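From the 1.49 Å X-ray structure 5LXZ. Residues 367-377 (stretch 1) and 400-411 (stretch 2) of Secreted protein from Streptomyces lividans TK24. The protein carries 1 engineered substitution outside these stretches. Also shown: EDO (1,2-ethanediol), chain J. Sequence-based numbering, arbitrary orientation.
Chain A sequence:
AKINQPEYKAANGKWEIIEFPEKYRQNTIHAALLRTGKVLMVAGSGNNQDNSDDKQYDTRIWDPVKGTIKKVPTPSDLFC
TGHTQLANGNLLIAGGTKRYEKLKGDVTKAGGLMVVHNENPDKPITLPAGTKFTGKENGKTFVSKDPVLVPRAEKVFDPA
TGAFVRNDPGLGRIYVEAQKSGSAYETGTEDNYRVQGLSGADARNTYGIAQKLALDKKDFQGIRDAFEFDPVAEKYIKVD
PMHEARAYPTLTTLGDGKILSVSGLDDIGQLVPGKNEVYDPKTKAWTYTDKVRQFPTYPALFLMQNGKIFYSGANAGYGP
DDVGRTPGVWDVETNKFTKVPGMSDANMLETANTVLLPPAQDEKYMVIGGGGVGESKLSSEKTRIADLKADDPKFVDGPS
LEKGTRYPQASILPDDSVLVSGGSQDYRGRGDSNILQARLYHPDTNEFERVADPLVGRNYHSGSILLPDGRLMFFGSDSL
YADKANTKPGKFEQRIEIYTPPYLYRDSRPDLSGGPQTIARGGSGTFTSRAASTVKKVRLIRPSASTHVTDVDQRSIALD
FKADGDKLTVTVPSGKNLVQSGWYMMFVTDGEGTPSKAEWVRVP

Stretch 1 367-377: VIGGGGVGESK
Stretch 2 400-411: SLEKGTRYPQAS

A single arginine side chain lies against a glycine-rich segment, and one of its nitrogens serves two carbonyls of that segment. Arg406 leaves its backbone (phi/psi -79/152) with CB directed away from stretch 1, yet its m, t, t chain (chi4 -86°) brings the guanidinium back. Arg406 NH2 donates to Gly372 O (2.8 Å) and, nearly linearly, to Ser376 O (3.0 Å), which lies at the guanidinium edge. Two waters extend the grip: one accepts from NH1 of Arg406 (2.8 Å) and lies 2.7 Å from Gly374 O, the other accepts from NE of Arg406 (2.7 Å) and lies 2.9 Å from Ser376 O, both within hydrogen-bonding reach of these carbonyls. The carbonyls of Gly374 and Ser376 belong to a type II' turn from Val373 to Ser376, closed by Ser376 N to Val373 O (3.2 Å).

Gly371 (-141/172) lays its CA over one guanidinium face, 3.7 Å from Arg406 CZ; a CB there would clash with CZ. Gly369 (66/-145) pairs with Thr405 in register, CA to CA 5.0 Å, and a CB would strike Thr405 O. Gly370 (113/170) donates from N to Thr405 O (2.9 Å), and Gly370 CA lies 4.4 Å from Arg406 CA.

Beyond, buried Ile368 (m, t) points toward stretch 2: its CG2 meets Pro408 CG (3.8 Å) and Leu401 CD1 (4.3 Å), its CD1 Ala410 CB (3.7 Å).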

# COMPACT_ATOMS: atom_id res chain seq x y z
N VAL A 367 11.50 7.36 -1.34
CA VAL A 367 10.26 7.69 -0.66
C VAL A 367 9.78 9.06 -1.19
O VAL A 367 10.59 9.98 -1.31
CB VAL A 367 10.47 7.70 0.85
CG1 VAL A 367 9.25 8.21 1.53
CG2 VAL A 367 10.84 6.33 1.38
N ILE A 368 8.53 9.11 -1.57
CA ILE A 368 8.00 10.21 -2.34
C ILE A 368 6.79 10.80 -1.63
O ILE A 368 5.81 10.11 -1.39
CB ILE A 368 7.54 9.74 -3.74
CG1 ILE A 368 8.62 8.97 -4.45
CG2 ILE A 368 7.06 10.90 -4.60
CD1 ILE A 368 8.16 8.14 -5.62
N GLY A 369 6.82 12.09 -1.34
CA GLY A 369 5.69 12.80 -0.82
C GLY A 369 5.31 12.32 0.58
O GLY A 369 6.18 11.91 1.35
N GLY A 370 4.01 12.32 0.86
CA GLY A 370 3.49 11.99 2.16
C GLY A 370 2.85 13.16 2.86
O GLY A 370 2.89 14.29 2.39
N GLY A 371 2.20 12.85 3.95
CA GLY A 371 1.58 13.84 4.78
C GLY A 371 1.71 13.58 6.24
O GLY A 371 2.19 12.54 6.69
N GLY A 372 1.29 14.56 7.04
CA GLY A 372 1.38 14.42 8.47
C GLY A 372 0.44 13.36 8.99
O GLY A 372 -0.49 12.92 8.31
N VAL A 373 0.67 12.95 10.22
CA VAL A 373 -0.09 11.86 10.77
C VAL A 373 -1.61 12.17 10.77
O VAL A 373 -2.04 13.32 11.01
CB VAL A 373 0.37 11.46 12.19
CG1 VAL A 373 1.77 10.88 12.14
CG2 VAL A 373 0.26 12.64 13.16
N GLY A 374 -2.41 11.14 10.52
CA GLY A 374 -3.85 11.27 10.54
C GLY A 374 -4.34 12.27 9.53
O GLY A 374 -3.97 12.18 8.36
N GLU A 375 -5.13 13.24 9.99
CA GLU A 375 -5.79 14.19 9.10
C GLU A 375 -5.05 15.49 8.99
O GLU A 375 -5.62 16.54 8.63
CB GLU A 375 -7.26 14.37 9.54
CG GLU A 375 -8.00 13.08 9.49
CD GLU A 375 -9.41 13.08 10.07
OE1 GLU A 375 -9.94 14.18 10.33
OE2 GLU A 375 -9.88 11.96 10.35
N SER A 376 -3.77 15.45 9.29
CA SER A 376 -2.92 16.61 9.24
C SER A 376 -2.97 17.33 7.91
O SER A 376 -3.09 16.71 6.82
CB SER A 376 -1.49 16.17 9.46
OG SER A 376 -0.52 17.20 9.35
N LYS A 377 -2.82 18.66 7.98
CA LYS A 377 -2.63 19.48 6.78
C LYS A 377 -1.24 19.47 6.22
O LYS A 377 -0.99 20.03 5.15
CB LYS A 377 -3.05 20.95 7.06
CG LYS A 377 -4.49 21.09 7.34
CD LYS A 377 -4.99 22.52 7.13
CE LYS A 377 -6.48 22.51 6.95
NZ LYS A 377 -6.87 21.79 5.71
N SER A 400 12.76 17.59 -5.82
CA SER A 400 11.46 17.89 -5.26
C SER A 400 10.34 18.02 -6.26
O SER A 400 10.57 18.38 -7.42
CB SER A 400 11.51 19.16 -4.43
OG SER A 400 12.36 18.96 -3.32
N LEU A 401 9.13 17.75 -5.79
CA LEU A 401 7.90 18.08 -6.47
C LEU A 401 7.65 19.57 -6.31
O LEU A 401 8.33 20.24 -5.51
CB LEU A 401 6.76 17.28 -5.87
CG LEU A 401 6.94 15.77 -5.88
CD1 LEU A 401 5.95 15.09 -4.95
CD2 LEU A 401 6.81 15.22 -7.29
N GLU A 402 6.68 20.09 -7.02
CA GLU A 402 6.31 21.51 -6.88
C GLU A 402 5.52 21.76 -5.60
O GLU A 402 5.72 22.79 -4.97
CB GLU A 402 5.54 22.03 -8.11
CG GLU A 402 5.11 23.50 -7.99
CD GLU A 402 4.10 23.98 -9.01
OE1 GLU A 402 3.55 23.18 -9.78
OE2 GLU A 402 3.85 25.22 -9.05
N LYS A 403 4.64 20.84 -5.21
CA LYS A 403 3.72 21.03 -4.11
C LYS A 403 3.83 19.84 -3.19
O LYS A 403 4.18 18.77 -3.64
CB LYS A 403 2.29 21.07 -4.66
CG LYS A 403 2.04 22.28 -5.55
CD LYS A 403 0.71 22.17 -6.23
CE LYS A 403 0.54 23.34 -7.19
NZ LYS A 403 -0.82 23.38 -7.75
N GLY A 404 3.49 20.03 -1.94
CA GLY A 404 3.36 18.92 -1.03
C GLY A 404 2.31 17.98 -1.57
O GLY A 404 1.24 18.38 -1.99
N THR A 405 2.63 16.69 -1.52
CA THR A 405 1.82 15.68 -2.21
C THR A 405 1.62 14.44 -1.37
O THR A 405 2.59 13.68 -1.21
CB THR A 405 2.53 15.26 -3.52
OG1 THR A 405 2.80 16.43 -4.33
CG2 THR A 405 1.67 14.34 -4.34
N ARG A 406 0.40 14.22 -0.85
CA ARG A 406 -0.02 12.92 -0.34
C ARG A 406 -0.41 12.00 -1.50
O ARG A 406 -0.92 12.44 -2.52
CB ARG A 406 -1.25 13.04 0.55
CG ARG A 406 -1.06 13.72 1.88
CD ARG A 406 -2.38 13.76 2.57
NE ARG A 406 -2.31 14.22 3.94
CZ ARG A 406 -2.06 13.45 5.00
NH1 ARG A 406 -1.71 12.16 4.87
NH2 ARG A 406 -2.12 13.95 6.22
N TYR A 407 -0.25 10.69 -1.29
CA TYR A 407 -0.79 9.69 -2.21
C TYR A 407 -0.20 9.67 -3.63
O TYR A 407 -0.89 9.25 -4.54
CB TYR A 407 -2.32 9.74 -2.35
CG TYR A 407 -3.09 10.11 -1.12
CD1 TYR A 407 -3.31 9.20 -0.09
CD2 TYR A 407 -3.67 11.35 -1.03
CE1 TYR A 407 -4.04 9.55 1.04
CE2 TYR A 407 -4.39 11.68 0.10
CZ TYR A 407 -4.61 10.77 1.11
OH TYR A 407 -5.37 11.15 2.22
N PRO A 408 1.04 10.13 -3.86
CA PRO A 408 1.50 10.08 -5.26
C PRO A 408 1.55 8.65 -5.74
O PRO A 408 1.96 7.72 -4.99
CB PRO A 408 2.92 10.65 -5.19
CG PRO A 408 3.35 10.31 -3.80
CD PRO A 408 2.12 10.45 -2.93
N GLN A 409 1.09 8.45 -6.98
CA GLN A 409 1.29 7.17 -7.67
C GLN A 409 2.71 7.11 -8.18
O GLN A 409 3.29 8.14 -8.56
CB GLN A 409 0.30 7.02 -8.81
CG GLN A 409 -1.16 6.90 -8.40
CD GLN A 409 -1.91 8.23 -8.38
OE1 GLN A 409 -2.16 8.83 -9.43
NE2 GLN A 409 -2.29 8.71 -7.20
N ALA A 410 3.34 5.92 -8.19
CA ALA A 410 4.70 5.76 -8.61
C ALA A 410 4.93 4.40 -9.20
O ALA A 410 4.74 3.40 -8.51
CB ALA A 410 5.68 6.06 -7.51
N SER A 411 5.24 4.35 -10.49
CA SER A 411 5.39 3.10 -11.22
C SER A 411 6.71 3.09 -11.97
O SER A 411 7.02 4.05 -12.68
CB SER A 411 4.25 2.92 -12.22
OG SER A 411 3.06 2.38 -11.60
C1 EDO J . -11.23 15.56 8.06
O1 EDO J . -10.08 16.00 8.82
C2 EDO J . -12.06 16.83 7.83
O2 EDO J . -11.39 17.61 6.89
O HOH W 1 -2.34 10.46 7.06
O HOH W 2 -2.03 16.94 4.14